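Local structure of RagB/SusD domain protein (Flavobacterium johnsoniae, 5J5U) at residues A[281-286]-A[315-320]; A[48-53]-A[300-305]; A[187-192]-A[208-213]; A[107-112]-A[148-153]; A[67-72]-A[447-452]. The protein probably binds chitin or its fragments at the outer membrane as the SusD-like component of a chitin utilization system. All coordinates share one frame; numbering follows the deposited sequence.

Contact 1: residues A[281-286]-A[315-320]; sequences TPKTGS and SNAASG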
# COMPACT_ATOMS: atom_id res chain seq x y z
N THR A 281 2.60 11.97 -18.01
CA THR A 281 2.94 13.02 -18.95
C THR A 281 3.09 12.38 -20.34
O THR A 281 3.52 11.23 -20.46
CB THR A 281 4.24 13.71 -18.58
OG1 THR A 281 5.32 12.78 -18.69
CG2 THR A 281 4.17 14.27 -17.16
N PRO A 282 2.73 13.13 -21.39
CA PRO A 282 2.75 12.59 -22.75
C PRO A 282 4.17 12.34 -23.27
O PRO A 282 5.10 12.95 -22.77
CB PRO A 282 2.06 13.68 -23.57
CG PRO A 282 2.31 14.95 -22.79
CD PRO A 282 2.26 14.54 -21.35
N LYS A 283 4.34 11.45 -24.25
CA LYS A 283 5.63 11.30 -24.92
C LYS A 283 6.03 12.61 -25.62
O LYS A 283 5.16 13.34 -26.10
CB LYS A 283 5.58 10.16 -25.94
CG LYS A 283 5.25 8.80 -25.36
CD LYS A 283 4.70 7.87 -26.46
CE LYS A 283 5.62 7.80 -27.68
NZ LYS A 283 5.04 6.88 -28.69
N THR A 284 7.32 12.90 -25.69
CA THR A 284 7.78 14.07 -26.43
C THR A 284 8.53 13.64 -27.68
O THR A 284 8.61 14.38 -28.66
CB THR A 284 8.68 14.98 -25.61
OG1 THR A 284 9.86 14.27 -25.22
CG2 THR A 284 7.95 15.49 -24.38
N GLY A 285 9.07 12.43 -27.64
CA GLY A 285 9.75 11.86 -28.78
C GLY A 285 8.93 10.77 -29.44
O GLY A 285 8.02 10.21 -28.83
N SER A 286 9.28 10.46 -30.68
CA SER A 286 8.66 9.37 -31.42
C SER A 286 9.45 8.09 -31.25
O SER A 286 10.67 8.13 -31.09
CB SER A 286 8.59 9.70 -32.91
OG SER A 286 8.17 8.57 -33.67
N SER A 315 14.25 7.41 -24.02
CA SER A 315 13.31 7.65 -22.93
C SER A 315 12.21 8.67 -23.28
O SER A 315 11.15 8.68 -22.65
CB SER A 315 14.04 8.11 -21.66
OG SER A 315 14.74 9.33 -21.88
N ASN A 316 12.46 9.54 -24.26
CA ASN A 316 11.43 10.51 -24.67
C ASN A 316 10.20 9.84 -25.28
O ASN A 316 9.10 10.41 -25.27
CB ASN A 316 12.00 11.53 -25.67
CG ASN A 316 12.90 12.54 -25.01
OD1 ASN A 316 12.76 12.83 -23.82
ND2 ASN A 316 13.84 13.07 -25.77
N ALA A 317 10.41 8.63 -25.80
CA ALA A 317 9.37 7.85 -26.44
C ALA A 317 8.55 7.05 -25.43
O ALA A 317 7.87 6.09 -25.79
CB ALA A 317 9.97 6.92 -27.49
N ALA A 318 8.65 7.43 -24.16
CA ALA A 318 7.78 6.85 -23.14
C ALA A 318 7.16 7.95 -22.26
O ALA A 318 7.81 8.95 -21.95
CB ALA A 318 8.56 5.81 -22.28
N SER A 319 5.91 7.75 -21.87
CA SER A 319 5.26 8.64 -20.92
C SER A 319 6.03 8.72 -19.62
O SER A 319 6.67 7.74 -19.20
CB SER A 319 3.83 8.18 -20.61
OG SER A 319 2.93 8.42 -21.69
N GLY A 320 5.93 9.88 -18.98
CA GLY A 320 6.56 10.14 -17.69
C GLY A 320 5.55 10.29 -16.56
O GLY A 320 4.40 9.88 -16.66
O HOH W 1 9.75 12.76 -22.64
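N316 offers T284 and G285 a flat peptide group: T284 N and G285 N both approach the carbonyl oxygen from the same face of its plane, the first tilted only 20° from it and the second standing well above. T284 N to N316 O and G285 N to N316 O each measure 3.1 Å, and the second bond is the straighter at its hydrogen (167°). This grip belongs to a long irregular loop whose two ends are joined as a minimal antiparallel ribbon, strand 280-281 beside strand 320-321. There T281 and G320 form a hydrogen-bonded pair. T281 OG1, set between backbone N and carbonyl carbon (chi1 66°), adds a weak bond from G320 N at 3.0 Å. Both glycines fit closely: a CB on G320 would strike T281 OG1, and one on G285 would strike N316 CB. Between the two gripped ends K283 packs on the opposing backbone, its CG 3.7 Å from S319 N and its CE 3.4 Å from A317 O, before NZ ends in salt bridges with E296 and E300. The example illustrates how a long excursion with no helix or strand between its closing segments can be fastened by a few backbone bonds. A water also bridges the two side chains, meeting T284 OG1 at 3.0 Å and donating to N316 OD1 at 3.2 Å.

Contact 2: residues A[48-53]-A[300-305]; sequences HYSGSW and EGVRPG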
# COMPACT_ATOMS: atom_id res chain seq x y z
N HIS A 48 3.91 -1.51 -10.98
CA HIS A 48 3.48 -0.13 -10.97
C HIS A 48 4.48 0.72 -11.79
O HIS A 48 4.08 1.64 -12.51
CB HIS A 48 3.41 0.39 -9.54
CG HIS A 48 2.09 0.14 -8.87
ND1 HIS A 48 1.88 0.37 -7.52
CD2 HIS A 48 0.92 -0.33 -9.35
CE1 HIS A 48 0.63 0.07 -7.21
NE2 HIS A 48 0.03 -0.37 -8.31
N TYR A 49 5.78 0.42 -11.68
CA TYR A 49 6.81 1.24 -12.35
C TYR A 49 7.87 0.47 -13.14
O TYR A 49 8.19 -0.69 -12.81
CB TYR A 49 7.55 2.10 -11.32
CG TYR A 49 6.69 2.75 -10.26
CD1 TYR A 49 5.99 3.92 -10.52
CD2 TYR A 49 6.60 2.22 -8.99
CE1 TYR A 49 5.23 4.54 -9.57
CE2 TYR A 49 5.84 2.84 -7.99
CZ TYR A 49 5.15 4.00 -8.29
OH TYR A 49 4.37 4.62 -7.33
N SER A 50 8.47 1.13 -14.13
CA SER A 50 9.69 0.62 -14.75
C SER A 50 10.53 1.73 -15.42
O SER A 50 10.02 2.79 -15.75
CB SER A 50 9.33 -0.48 -15.77
OG SER A 50 10.46 -1.28 -16.08
N GLY A 51 11.82 1.51 -15.61
CA GLY A 51 12.61 2.50 -16.33
C GLY A 51 13.87 3.00 -15.67
O GLY A 51 14.89 3.15 -16.33
N SER A 52 13.79 3.31 -14.37
CA SER A 52 14.96 3.77 -13.64
C SER A 52 15.91 2.60 -13.32
O SER A 52 15.50 1.44 -13.33
CB SER A 52 14.55 4.46 -12.33
OG SER A 52 14.32 3.52 -11.29
N TRP A 53 17.17 2.91 -13.05
CA TRP A 53 18.15 1.89 -12.71
C TRP A 53 17.73 1.07 -11.49
O TRP A 53 17.62 -0.15 -11.56
CB TRP A 53 19.53 2.53 -12.45
CG TRP A 53 20.51 1.60 -11.81
CD1 TRP A 53 20.97 1.65 -10.52
CD2 TRP A 53 21.15 0.46 -12.42
NE1 TRP A 53 21.87 0.63 -10.30
CE2 TRP A 53 22.00 -0.11 -11.45
CE3 TRP A 53 21.10 -0.12 -13.69
CZ2 TRP A 53 22.77 -1.24 -11.70
CZ3 TRP A 53 21.87 -1.24 -13.95
CH2 TRP A 53 22.70 -1.78 -12.96
N GLU A 300 2.32 5.90 -23.57
CA GLU A 300 2.85 4.54 -23.47
C GLU A 300 3.76 4.43 -22.25
O GLU A 300 4.53 5.34 -21.97
CB GLU A 300 3.61 4.16 -24.75
CG GLU A 300 2.72 3.98 -25.98
CD GLU A 300 3.49 3.95 -27.30
OE1 GLU A 300 4.72 4.21 -27.32
OE2 GLU A 300 2.86 3.67 -28.34
N GLY A 301 3.65 3.32 -21.52
CA GLY A 301 4.51 3.09 -20.38
C GLY A 301 5.78 2.36 -20.78
O GLY A 301 5.98 2.02 -21.94
N VAL A 302 6.65 2.11 -19.80
CA VAL A 302 7.88 1.37 -20.04
C VAL A 302 7.63 -0.08 -19.65
O VAL A 302 7.15 -0.36 -18.55
CB VAL A 302 9.09 1.94 -19.22
CG1 VAL A 302 10.33 1.05 -19.41
CG2 VAL A 302 9.40 3.38 -19.61
N ARG A 303 7.96 -1.00 -20.55
CA ARG A 303 7.81 -2.43 -20.28
C ARG A 303 8.64 -2.86 -19.06
O ARG A 303 9.83 -2.52 -18.95
CB ARG A 303 8.24 -3.24 -21.52
CG ARG A 303 8.16 -4.77 -21.37
CD ARG A 303 6.81 -5.31 -21.82
NE ARG A 303 6.70 -6.75 -21.64
CZ ARG A 303 5.78 -7.52 -22.23
NH1 ARG A 303 4.89 -7.00 -23.08
NH2 ARG A 303 5.76 -8.83 -21.98
N PRO A 304 8.01 -3.61 -18.14
CA PRO A 304 8.73 -4.16 -16.98
C PRO A 304 9.95 -4.97 -17.43
O PRO A 304 9.87 -5.73 -18.38
CB PRO A 304 7.69 -5.05 -16.30
CG PRO A 304 6.36 -4.47 -16.73
CD PRO A 304 6.58 -3.98 -18.14
N GLY A 305 11.08 -4.76 -16.76
CA GLY A 305 12.31 -5.44 -17.11
C GLY A 305 13.14 -4.63 -18.08
O GLY A 305 14.27 -4.99 -18.40
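S50 reaches into the backbone of V302, R303 and P304, and this is the tight part of the contact. It sits on strand 49-50, which pairs with strand 259-260 in a small antiparallel sheet; V302 is also backbone-bonded to that second strand, at F260, so a loop from far along the chain is brought against the N-terminal strand. With OG anti to the backbone N (chi1 -162°), the hydroxyl donates to R303 O over 3.2 Å, approaching from above the carbonyl plane at a C=O...donor angle of 112°. The same OG rests 3.5 Å from P304 CA, while S50 CB packs 3.5 Å from V302 O. An alanine here would still touch V302 O through its CB, but R303 O would probably be left without this donor and a small gap would open beside P304 CA. Helix 53-60 flanks the same serine, with T56 and S60 touching it, and S60 OG accepts from G305 N. The loose side begins with R303, whose side chain starts away from the strand and is exposed to solvent. G51 marks the other margin: its backbone angles call for glycine, and its contact with the loop is slight. V302 points its side chain toward the strand, CB 3.7 Å from S50 O and CG1 4.1 Å from G51 CA.

Contact 3: residues A[187-192]-A[208-213]; sequences TMRLRL and AKAAFQ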
# COMPACT_ATOMS: atom_id res chain seq x y z
N THR A 187 -12.03 0.79 8.60
CA THR A 187 -11.55 0.59 7.24
C THR A 187 -10.30 -0.30 7.27
O THR A 187 -10.19 -1.25 6.48
CB THR A 187 -11.27 1.93 6.54
OG1 THR A 187 -12.43 2.77 6.66
CG2 THR A 187 -10.96 1.72 5.06
N MET A 188 -9.38 -0.01 8.20
CA MET A 188 -8.24 -0.89 8.43
C MET A 188 -8.71 -2.31 8.73
O MET A 188 -8.16 -3.29 8.21
CB MET A 188 -7.35 -0.37 9.56
CG MET A 188 -6.40 0.77 9.14
SD MET A 188 -5.23 0.21 7.86
CE MET A 188 -4.24 -0.98 8.78
N ARG A 189 -9.74 -2.42 9.58
CA ARG A 189 -10.30 -3.72 9.95
C ARG A 189 -10.76 -4.49 8.72
O ARG A 189 -10.49 -5.68 8.58
CB ARG A 189 -11.45 -3.55 10.93
CG ARG A 189 -12.12 -4.84 11.36
CD ARG A 189 -12.91 -4.57 12.62
NE ARG A 189 -13.53 -5.76 13.18
CZ ARG A 189 -14.20 -5.76 14.33
NH1 ARG A 189 -14.32 -4.63 15.02
NH2 ARG A 189 -14.73 -6.88 14.80
N LEU A 190 -11.44 -3.78 7.82
CA LEU A 190 -11.90 -4.39 6.56
C LEU A 190 -10.74 -4.81 5.63
O LEU A 190 -10.82 -5.82 4.92
CB LEU A 190 -12.84 -3.41 5.83
CG LEU A 190 -13.44 -3.84 4.50
CD1 LEU A 190 -14.32 -5.05 4.67
CD2 LEU A 190 -14.22 -2.68 3.89
N ARG A 191 -9.69 -3.99 5.58
CA ARG A 191 -8.51 -4.31 4.80
C ARG A 191 -7.88 -5.62 5.30
O ARG A 191 -7.52 -6.51 4.53
CB ARG A 191 -7.50 -3.14 4.87
CG ARG A 191 -6.13 -3.48 4.31
CD ARG A 191 -5.08 -2.44 4.69
NE ARG A 191 -5.17 -1.26 3.85
CZ ARG A 191 -4.27 -0.29 3.86
NH1 ARG A 191 -3.22 -0.37 4.68
NH2 ARG A 191 -4.42 0.76 3.04
N LEU A 192 -7.76 -5.73 6.62
CA LEU A 192 -7.21 -6.95 7.23
C LEU A 192 -8.17 -8.13 7.00
O LEU A 192 -7.73 -9.26 6.74
CB LEU A 192 -6.93 -6.71 8.72
CG LEU A 192 -5.90 -5.59 8.92
CD1 LEU A 192 -5.88 -5.07 10.32
CD2 LEU A 192 -4.51 -6.04 8.52
N ALA A 208 -15.13 -8.60 8.17
CA ALA A 208 -15.61 -7.69 7.14
C ALA A 208 -16.95 -7.11 7.52
O ALA A 208 -17.11 -5.90 7.60
CB ALA A 208 -15.73 -8.38 5.84
N LYS A 209 -17.92 -8.00 7.72
CA LYS A 209 -19.24 -7.62 8.21
C LYS A 209 -19.14 -6.67 9.40
O LYS A 209 -19.75 -5.59 9.39
CB LYS A 209 -20.05 -8.85 8.60
CG LYS A 209 -21.54 -8.56 8.75
CD LYS A 209 -22.33 -9.80 9.11
CE LYS A 209 -23.78 -9.47 9.39
NZ LYS A 209 -24.51 -10.71 9.77
N ALA A 210 -18.38 -7.05 10.43
CA ALA A 210 -18.21 -6.19 11.61
C ALA A 210 -17.68 -4.79 11.25
O ALA A 210 -18.18 -3.77 11.76
CB ALA A 210 -17.29 -6.84 12.61
N ALA A 211 -16.70 -4.75 10.35
CA ALA A 211 -16.11 -3.49 9.92
C ALA A 211 -17.17 -2.64 9.24
O ALA A 211 -17.34 -1.45 9.53
CB ALA A 211 -14.93 -3.74 8.98
N PHE A 212 -17.88 -3.27 8.32
CA PHE A 212 -18.92 -2.61 7.55
C PHE A 212 -19.99 -1.98 8.44
O PHE A 212 -20.40 -0.84 8.23
CB PHE A 212 -19.55 -3.61 6.59
CG PHE A 212 -20.67 -3.05 5.78
CD1 PHE A 212 -20.54 -1.82 5.16
CD2 PHE A 212 -21.86 -3.74 5.64
CE1 PHE A 212 -21.57 -1.29 4.41
CE2 PHE A 212 -22.89 -3.23 4.89
CZ PHE A 212 -22.74 -2.00 4.27
N GLN A 213 -20.42 -2.71 9.46
CA GLN A 213 -21.54 -2.24 10.26
C GLN A 213 -21.08 -1.18 11.26
O GLN A 213 -21.80 -0.22 11.51
CB GLN A 213 -22.21 -3.41 10.97
CG GLN A 213 -22.84 -4.40 9.98
CD GLN A 213 -23.69 -5.47 10.64
OE1 GLN A 213 -23.40 -5.93 11.75
NE2 GLN A 213 -24.77 -5.86 9.97
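L190 and A208 bring their CA atoms within 5.0 Å of each other where the segments of helix 178-195 and helix 201-214 run antiparallel, their axes 8.3 Å apart at closest approach and 161° between their directions. The two helices are neighbours in the chain and form a helical hairpin, in keeping with the TPR-like helical character of the SusD family. Small residues make such close packing possible: A210 and A211 point their methyl groups toward the partner helix, and A208 presents its own from the flank. A211 CB makes the central contact, 3.7 Å from L190 N and 3.8 Å from L190 CB, and it also touches R189 CG. L190 CG lies anti to the backbone N (chi1 -179°), and its CD1 branch meets A208 CB at 3.8 Å; beyond the pair, L343 and L344 of helix 337-349 pack on the same leucine. R189 is extended from CG to NE, and A210 CB sits over one face of its guanidinium, toward the rim, 3.4 Å from NH2. The arginine's polar end is served by Q207 OE1 at NE and by D155, which forms a salt bridge with NH1. The pairing of the two segments is thus van der Waals in nature: methyl groups meet the first carbons and one guanidinium face of R189, while its probable charge is answered by neighbouring groups.

Contact 4: residues A[107-112]-A[148-153]; sequences MKVMVA and NSFFKD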
# COMPACT_ATOMS: atom_id res chain seq x y z
N MET A 107 -2.82 3.37 15.53
CA MET A 107 -1.55 3.64 14.89
C MET A 107 -0.74 2.35 14.88
O MET A 107 -0.17 1.99 13.84
CB MET A 107 -0.77 4.74 15.61
CG MET A 107 -1.27 6.14 15.34
SD MET A 107 -1.11 6.66 13.63
CE MET A 107 0.65 6.67 13.37
N LYS A 108 -0.73 1.64 16.01
CA LYS A 108 0.20 0.53 16.16
C LYS A 108 -0.13 -0.55 15.15
O LYS A 108 0.77 -1.23 14.64
CB LYS A 108 0.21 -0.02 17.58
CG LYS A 108 0.98 -1.34 17.70
CD LYS A 108 1.77 -1.43 19.00
CE LYS A 108 0.97 -2.08 20.10
NZ LYS A 108 0.26 -3.31 19.67
N VAL A 109 -1.41 -0.67 14.81
CA VAL A 109 -1.79 -1.68 13.82
C VAL A 109 -1.24 -1.25 12.45
O VAL A 109 -0.60 -2.04 11.76
CB VAL A 109 -3.32 -1.91 13.79
CG1 VAL A 109 -3.69 -2.88 12.67
CG2 VAL A 109 -3.81 -2.45 15.14
N MET A 110 -1.44 0.01 12.09
CA MET A 110 -0.97 0.50 10.80
C MET A 110 0.54 0.37 10.65
O MET A 110 1.03 -0.07 9.61
CB MET A 110 -1.39 1.97 10.63
CG MET A 110 -2.89 2.16 10.47
SD MET A 110 -3.39 3.90 10.45
CE MET A 110 -2.93 4.36 8.79
N VAL A 111 1.27 0.72 11.70
CA VAL A 111 2.71 0.52 11.72
C VAL A 111 3.06 -0.97 11.48
O VAL A 111 3.88 -1.27 10.61
CB VAL A 111 3.35 1.00 13.09
CG1 VAL A 111 4.80 0.50 13.25
CG2 VAL A 111 3.26 2.54 13.28
N ALA A 112 2.42 -1.89 12.20
CA ALA A 112 2.88 -3.29 12.22
C ALA A 112 2.37 -4.13 11.04
O ALA A 112 3.01 -5.09 10.60
CB ALA A 112 2.48 -3.96 13.53
N ASN A 148 -5.15 -11.78 14.62
CA ASN A 148 -6.21 -11.82 15.65
C ASN A 148 -6.03 -10.65 16.62
O ASN A 148 -7.00 -10.02 17.06
CB ASN A 148 -6.20 -13.14 16.44
CG ASN A 148 -6.77 -14.30 15.64
OD1 ASN A 148 -7.60 -14.09 14.74
ND2 ASN A 148 -6.33 -15.52 15.95
N SER A 149 -4.78 -10.36 16.96
CA SER A 149 -4.48 -9.24 17.84
C SER A 149 -4.84 -7.88 17.16
O SER A 149 -5.40 -6.97 17.80
CB SER A 149 -3.01 -9.31 18.28
OG SER A 149 -2.57 -8.12 18.89
N PHE A 150 -4.60 -7.78 15.85
CA PHE A 150 -5.05 -6.60 15.07
C PHE A 150 -6.56 -6.41 15.19
O PHE A 150 -7.05 -5.30 15.48
CB PHE A 150 -4.71 -6.75 13.58
CG PHE A 150 -3.25 -6.58 13.24
CD1 PHE A 150 -2.36 -5.99 14.12
CD2 PHE A 150 -2.77 -7.02 12.00
CE1 PHE A 150 -1.04 -5.85 13.79
CE2 PHE A 150 -1.43 -6.88 11.68
CZ PHE A 150 -0.57 -6.29 12.55
N PHE A 151 -7.31 -7.47 14.94
CA PHE A 151 -8.76 -7.38 14.96
C PHE A 151 -9.22 -6.97 16.36
O PHE A 151 -10.08 -6.10 16.50
CB PHE A 151 -9.42 -8.71 14.55
CG PHE A 151 -9.26 -9.05 13.10
CD1 PHE A 151 -9.59 -8.13 12.11
CD2 PHE A 151 -8.73 -10.28 12.72
CE1 PHE A 151 -9.42 -8.44 10.74
CE2 PHE A 151 -8.56 -10.61 11.38
CZ PHE A 151 -8.90 -9.67 10.38
N LYS A 152 -8.64 -7.59 17.39
CA LYS A 152 -9.00 -7.23 18.77
C LYS A 152 -8.76 -5.75 19.08
O LYS A 152 -9.66 -5.06 19.57
CB LYS A 152 -8.22 -8.09 19.77
CG LYS A 152 -8.65 -7.84 21.21
CD LYS A 152 -7.67 -8.46 22.21
CE LYS A 152 -8.27 -8.45 23.62
NZ LYS A 152 -7.43 -9.10 24.66
N ASP A 153 -7.57 -5.25 18.77
CA ASP A 153 -7.27 -3.86 19.02
C ASP A 153 -8.16 -2.89 18.23
O ASP A 153 -8.54 -1.86 18.76
CB ASP A 153 -5.81 -3.55 18.71
CG ASP A 153 -4.90 -3.97 19.82
OD1 ASP A 153 -5.44 -4.36 20.87
OD2 ASP A 153 -3.67 -3.86 19.66
O HOH W 2 -1.70 -4.94 20.99
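F150 packs its ring against V109 and A112, joining helix 143-160 to helix 98-119 in the antiparallel helical packing of a SusD-like fold; the angle between the directions of the two segments is 153°. With CG anti to the carbonyl carbon (chi1 -73°), the chain sets off from CB, which brushes V109 CG1 on this contact and L192 CD1 of helix 178-195 beyond it. CG lies under the same V109 methyl group, and CD1 meets it most closely, at 3.7 Å. CG1 stands over one face of the ring, offset toward the rim, 4.0 Å from the centroid and 24° off the normal, a CH-pi contact; V109 CG2 adds a touch at CD1. Farther out, CE1 comes to A112 CB at 4.0 Å. The tip, CZ, ends against the A112 backbone, 3.9 Å from its carbonyl carbon C. An alanine in its place would probably leave V109 CG1 without its ring face and open a gap beside A112. At the polar margin K108, bent along its chain, brings NZ to 4.0 Å from D153 OD2, a long salt bridge. NZ also hydrogen-bonds to Y124 OH, a stronger partner than the distant carboxylate. One turn on from F150, D153 also packs its CB 4.2 Å from V109 CG2, linking the apolar and ionic parts. A water spans the charged pair, accepting from K108 NZ at 2.9 Å and donating to D153 OD2 at 2.6 Å.

Contact 5: residues A[67-72]-A[447-452]; sequences EYATAL and RLYYPN
A69 and Y449 meet methyl to face: A69 CB stands over one side of the phenol ring, offset toward its rim, 3.9 Å from the centroid and 26° off the normal. This is a CH-pi contact, made nearest CE1 and CZ, with A69 CB to Y449 CE1 at 3.6 Å. Y449 CG takes the position between backbone N and carbonyl carbon (chi1 49°), and the ring beyond it meets the methyl group with its face. L448 approaches the same alanine from the backbone side, its CD1 3.6 Å from A69 O and its CD2 4.2 Å from A69 CB, so that one methyl group is shared by a leucine and a tyrosine. T70 and P451 cross obliquely; the threonine's CG2 lies 3.7 Å from P451 CB and 3.5 Å from Y449 O. In this way an irregular segment late in the chain is packed against the first turns of helix 66-90. The polar atoms are answered close by: Y449 OH bonds D66 OD1, T70 OG1 bonds D66 O, and A69 O accepts from Y119 OH. K64 also forms a cation-pi contact with Y449. The interface between the segments is therefore mainly apolar, while D66 at the helix start binds the polar tips of both.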
# COMPACT_ATOMS: atom_id res chain seq x y z
N GLU A 67 20.13 -4.61 1.98
CA GLU A 67 19.70 -3.33 2.51
C GLU A 67 18.29 -2.99 2.01
O GLU A 67 17.47 -2.44 2.76
CB GLU A 67 20.68 -2.24 2.11
CG GLU A 67 20.30 -0.88 2.58
CD GLU A 67 21.06 0.23 1.90
OE1 GLU A 67 20.78 0.47 0.72
OE2 GLU A 67 21.92 0.89 2.56
N TYR A 68 18.02 -3.31 0.74
CA TYR A 68 16.74 -2.94 0.14
C TYR A 68 15.65 -3.79 0.73
O TYR A 68 14.59 -3.29 1.07
CB TYR A 68 16.77 -3.07 -1.38
CG TYR A 68 17.69 -2.08 -2.10
CD1 TYR A 68 18.37 -1.09 -1.40
CD2 TYR A 68 17.85 -2.12 -3.50
CE1 TYR A 68 19.21 -0.18 -2.05
CE2 TYR A 68 18.68 -1.20 -4.18
CZ TYR A 68 19.36 -0.24 -3.44
OH TYR A 68 20.20 0.67 -4.06
N ALA A 69 15.92 -5.08 0.88
CA ALA A 69 14.94 -6.00 1.42
C ALA A 69 14.71 -5.80 2.93
O ALA A 69 13.60 -6.10 3.40
CB ALA A 69 15.36 -7.44 1.15
N THR A 70 15.71 -5.31 3.69
CA THR A 70 15.52 -5.19 5.13
C THR A 70 15.27 -3.77 5.64
O THR A 70 15.09 -3.57 6.85
CB THR A 70 16.74 -5.74 5.89
OG1 THR A 70 17.89 -4.94 5.61
CG2 THR A 70 16.99 -7.20 5.52
N ALA A 71 15.24 -2.79 4.73
CA ALA A 71 15.01 -1.38 5.10
C ALA A 71 13.71 -1.13 5.92
O ALA A 71 13.74 -0.40 6.93
CB ALA A 71 14.99 -0.54 3.84
N LEU A 72 12.59 -1.69 5.48
CA LEU A 72 11.34 -1.60 6.26
C LEU A 72 11.55 -2.16 7.69
O LEU A 72 11.23 -1.50 8.67
CB LEU A 72 10.20 -2.34 5.56
CG LEU A 72 8.79 -2.22 6.15
CD1 LEU A 72 8.30 -0.80 6.03
CD2 LEU A 72 7.82 -3.18 5.47
N ARG A 447 7.83 -12.61 -0.47
CA ARG A 447 8.07 -11.89 0.80
C ARG A 447 9.48 -11.29 0.73
O ARG A 447 10.23 -11.64 -0.16
CB ARG A 447 7.96 -12.81 2.02
CG ARG A 447 9.09 -13.88 2.08
CD ARG A 447 8.95 -14.86 3.26
NE ARG A 447 9.37 -14.28 4.55
CZ ARG A 447 10.63 -14.28 5.02
NH1 ARG A 447 11.61 -14.81 4.30
NH2 ARG A 447 10.91 -13.73 6.20
N LEU A 448 9.82 -10.40 1.64
CA LEU A 448 11.21 -10.01 1.81
C LEU A 448 11.73 -10.72 3.07
O LEU A 448 10.95 -11.30 3.85
CB LEU A 448 11.36 -8.48 1.91
CG LEU A 448 10.89 -7.68 0.68
CD1 LEU A 448 11.07 -6.18 0.91
CD2 LEU A 448 11.62 -8.11 -0.60
N TYR A 449 13.05 -10.73 3.27
CA TYR A 449 13.63 -11.65 4.24
C TYR A 449 14.19 -10.93 5.49
O TYR A 449 14.63 -9.78 5.41
CB TYR A 449 14.71 -12.50 3.55
CG TYR A 449 15.71 -11.72 2.71
CD1 TYR A 449 15.50 -11.50 1.35
CD2 TYR A 449 16.87 -11.19 3.28
CE1 TYR A 449 16.41 -10.79 0.58
CE2 TYR A 449 17.79 -10.49 2.51
CZ TYR A 449 17.55 -10.30 1.15
OH TYR A 449 18.45 -9.57 0.40
N TYR A 450 14.16 -11.62 6.63
CA TYR A 450 14.69 -11.06 7.88
C TYR A 450 16.19 -10.80 7.72
O TYR A 450 16.87 -11.57 7.05
CB TYR A 450 14.49 -12.01 9.06
CG TYR A 450 13.15 -12.70 9.23
CD1 TYR A 450 11.96 -12.01 9.20
CD2 TYR A 450 13.11 -14.06 9.48
CE1 TYR A 450 10.74 -12.68 9.40
CE2 TYR A 450 11.93 -14.74 9.68
CZ TYR A 450 10.75 -14.06 9.64
OH TYR A 450 9.58 -14.77 9.84
N PRO A 451 16.70 -9.71 8.34
CA PRO A 451 18.15 -9.48 8.27
C PRO A 451 18.93 -10.52 9.07
O PRO A 451 18.46 -10.99 10.12
CB PRO A 451 18.33 -8.06 8.87
CG PRO A 451 17.13 -7.88 9.74
CD PRO A 451 16.00 -8.65 9.09
N ASN A 452 20.10 -10.85 8.55
CA ASN A 452 21.02 -11.79 9.16
C ASN A 452 21.46 -11.39 10.60
O ASN A 452 21.85 -12.23 11.41
CB ASN A 452 22.24 -11.97 8.25
CG ASN A 452 23.11 -13.12 8.68
OD1 ASN A 452 22.61 -14.21 8.92
ND2 ASN A 452 24.41 -12.88 8.83

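Along the chain contact 4 comes first, then contacts 3 and 1, all within the span from 67-72 to 447-452 that contact 5 closes. Contact 2 ties 48-53 to 300-305, spans contacts 3 and 4, and crosses contacts 1 and 5 in sequence. Contacts 3 and 4, centres 13 Å apart, touch through L192 and F151 on the successive helices 178-195 and 143-160, forming one helical packing. Contacts 1 and 2, centres 12 Å apart, share the loop region through the K283-E300 salt bridge. These two groups lie on opposite sides of the chain's centre, the centres of contacts 1 and 3 about 41 Å apart, so local and long-range contacts unite helices and loops in one fold.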